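Local coordinates for probable adhesion protein (Pseudomonas aeruginosa PAO1, PDB 6R3Z) that binds divalent metal ions such as nickel, manganese and ferrous iron and, as a solute-binding protein, probably delivers ferrous iron for uptake into the cell, at residues K221-E226 and S241-Y246. Sequence-based numbering, arbitrary orientation.
Sequences KVIFSE and SGVKLY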
loop_
_atom_site.group_PDB
_atom_site.type_symbol
_atom_site.label_atom_id
_atom_site.label_comp_id
_atom_site.label_asym_id
_atom_site.label_seq_id
_atom_site.Cartn_x
_atom_site.Cartn_y
_atom_site.Cartn_z
ATOM N N LYS A 221 19.845 8.568 -9.401
ATOM C CA LYS A 221 20.196 7.433 -10.255
ATOM C C LYS A 221 18.996 6.734 -10.875
ATOM O O LYS A 221 19.052 6.306 -12.038
ATOM C CB LYS A 221 21.091 6.431 -9.496
ATOM C CG LYS A 221 22.416 7.018 -8.970
ATOM C CD LYS A 221 23.387 7.465 -10.075
ATOM C CE LYS A 221 24.601 8.172 -9.522
ATOM N NZ LYS A 221 25.490 8.671 -10.615
ATOM N N VAL A 222 17.936 6.542 -10.077
ATOM C CA VAL A 222 16.759 5.805 -10.535
ATOM C C VAL A 222 15.472 6.530 -10.171
ATOM O O VAL A 222 15.436 7.271 -9.186
ATOM C CB VAL A 222 16.732 4.327 -10.025
ATOM C CG1 VAL A 222 18.026 3.578 -10.360
ATOM C CG2 VAL A 222 16.429 4.239 -8.531
ATOM N N ILE A 223 14.414 6.276 -10.957
ATOM C CA ILE A 223 13.074 6.764 -10.679
ATOM C C ILE A 223 12.104 5.565 -10.744
ATOM O O ILE A 223 12.166 4.771 -11.696
ATOM C CB ILE A 223 12.624 7.992 -11.529
ATOM C CG1 ILE A 223 11.263 8.561 -11.021
ATOM C CG2 ILE A 223 12.596 7.664 -13.040
ATOM C CD1 ILE A 223 11.028 10.065 -11.322
ATOM N N PHE A 224 11.249 5.430 -9.720
ATOM C CA PHE A 224 10.212 4.407 -9.671
ATOM C C PHE A 224 8.878 5.052 -9.994
ATOM O O PHE A 224 8.397 5.901 -9.226
ATOM C CB PHE A 224 10.163 3.678 -8.319
ATOM C CG PHE A 224 11.412 2.904 -7.980
ATOM C CD1 PHE A 224 11.687 1.682 -8.593
ATOM C CD2 PHE A 224 12.326 3.397 -7.055
ATOM C CE1 PHE A 224 12.854 0.972 -8.291
ATOM C CE2 PHE A 224 13.502 2.695 -6.764
ATOM C CZ PHE A 224 13.745 1.467 -7.359
ATOM N N SER A 225 8.306 4.690 -11.155
ATOM C CA SER A 225 7.008 5.199 -11.602
ATOM C C SER A 225 5.854 4.241 -11.223
ATOM O O SER A 225 6.085 3.168 -10.662
ATOM C CB SER A 225 7.023 5.514 -13.101
ATOM O OG SER A 225 7.153 4.332 -13.876
ATOM N N GLU A 226 4.613 4.643 -11.526
ATOM C CA GLU A 226 3.423 3.855 -11.202
ATOM C C GLU A 226 2.960 2.949 -12.324
ATOM O O GLU A 226 2.689 3.422 -13.429
ATOM C CB GLU A 226 2.243 4.802 -10.838
ATOM C CG GLU A 226 2.432 5.565 -9.531
ATOM C CD GLU A 226 2.531 4.617 -8.360
ATOM O OE1 GLU A 226 1.490 4.051 -7.951
ATOM O OE2 GLU A 226 3.674 4.375 -7.910
ATOM N N SER A 241 16.016 14.053 -17.841
ATOM C CA SER A 241 16.925 13.844 -16.708
ATOM C C SER A 241 18.015 12.787 -16.942
ATOM O O SER A 241 19.072 12.865 -16.311
ATOM C CB SER A 241 16.138 13.529 -15.439
ATOM O OG SER A 241 15.525 12.251 -15.526
ATOM N N GLY A 242 17.741 11.802 -17.801
ATOM C CA GLY A 242 18.655 10.690 -18.066
ATOM C C GLY A 242 18.619 9.628 -16.976
ATOM O O GLY A 242 19.418 8.681 -16.988
ATOM N N VAL A 243 17.681 9.781 -16.022
ATOM C CA VAL A 243 17.494 8.891 -14.875
ATOM C C VAL A 243 16.838 7.577 -15.341
ATOM O O VAL A 243 15.850 7.624 -16.078
ATOM C CB VAL A 243 16.699 9.640 -13.761
ATOM C CG1 VAL A 243 16.293 8.728 -12.630
ATOM C CG2 VAL A 243 17.501 10.818 -13.212
ATOM N N LYS A 244 17.420 6.417 -14.951
ATOM C CA LYS A 244 16.902 5.088 -15.280
ATOM C C LYS A 244 15.510 4.886 -14.660
ATOM O O LYS A 244 15.304 5.179 -13.484
ATOM C CB LYS A 244 17.853 3.966 -14.810
ATOM C CG LYS A 244 19.132 3.835 -15.628
ATOM C CD LYS A 244 19.945 2.618 -15.179
ATOM C CE LYS A 244 21.238 2.466 -15.951
ATOM N NZ LYS A 244 22.044 1.315 -15.458
ATOM N N LEU A 245 14.571 4.391 -15.460
ATOM C CA LEU A 245 13.194 4.200 -15.045
ATOM C C LEU A 245 12.829 2.737 -14.739
ATOM O O LEU A 245 13.109 1.833 -15.531
ATOM C CB LEU A 245 12.255 4.773 -16.133
ATOM C CG LEU A 245 10.747 4.556 -15.950
ATOM C CD1 LEU A 245 10.203 5.445 -14.869
ATOM C CD2 LEU A 245 10.004 4.773 -17.267
ATOM N N TYR A 246 12.171 2.539 -13.589
ATOM C CA TYR A 246 11.602 1.274 -13.135
ATOM C C TYR A 246 10.171 1.604 -12.691
ATOM O O TYR A 246 9.859 2.780 -12.473
ATOM C CB TYR A 246 12.417 0.662 -11.981
ATOM C CG TYR A 246 13.861 0.388 -12.344
ATOM C CD1 TYR A 246 14.836 1.368 -12.186
ATOM C CD2 TYR A 246 14.260 -0.861 -12.822
ATOM C CE1 TYR A 246 16.168 1.127 -12.511
ATOM C CE2 TYR A 246 15.598 -1.113 -13.155
ATOM C CZ TYR A 246 16.543 -0.106 -13.011
ATOM O OH TYR A 246 17.872 -0.285 -13.305
#
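Tyr-246 lies against Val-222 and Phe-224 on one face of a parallel pair of strands, while Ile-223 packs on Val-243 and Leu-245 on the other. A chi1 of -59° sets CG of Tyr-246 anti to the carbonyl carbon and turns the ring back toward Val-222, bringing CE1 to 3.8 Å from Val-222 CG1. Tyr-246 CB approaches the Phe-224 ring obliquely, 3.6 Å from Phe-224 CD1. A tyrosine suits this place because its ring covers apolar neighbours while its hydroxyl reaches Glu-278.

Ile-223 uses its beta branch to serve two neighbours: CG2 touches Leu-245 CD1 at 3.7 Å and Val-243 CG1 at 3.9 Å. Val-243 holds CG1 anti to its backbone N (chi1 172°), which brings this methyl to 3.4 Å from Val-222 C. The small branched side chain thus packs on the peptide link to Ile-223.

In the parallel pattern, Ile-223 N donates to Lys-244 O, and Ile-223 O accepts from Tyr-246 N at 2.9 Å (N-H...O 169°), so both the N-H and the C=O of Ile-223 are used by strand 244-248. Ser-225 N then binds Tyr-246 O at 2.8 Å, whereas the first link, Lys-244 N to Lys-221 O, is weak. Ser-225 is small enough for Leu-245 CD1 to rest against it, and its hydroxyl bonds Ser-247.

Strand 220-226 leads toward the metal site, the Ser-225 side chain lying about 8 Å from that of the metal ligand His-177. Together the strands form a beta-alpha-beta unit through helix 234-241, which covers the Ile-223 and Leu-245 face with Val-234, Ile-237 and Gln-238. Helix 260-277 packs on the Phe-224 and Tyr-246 face; strand 172-175 flanks 220-226 on its other edge, leaving 244-248 outermost in this four-stranded parallel sheet.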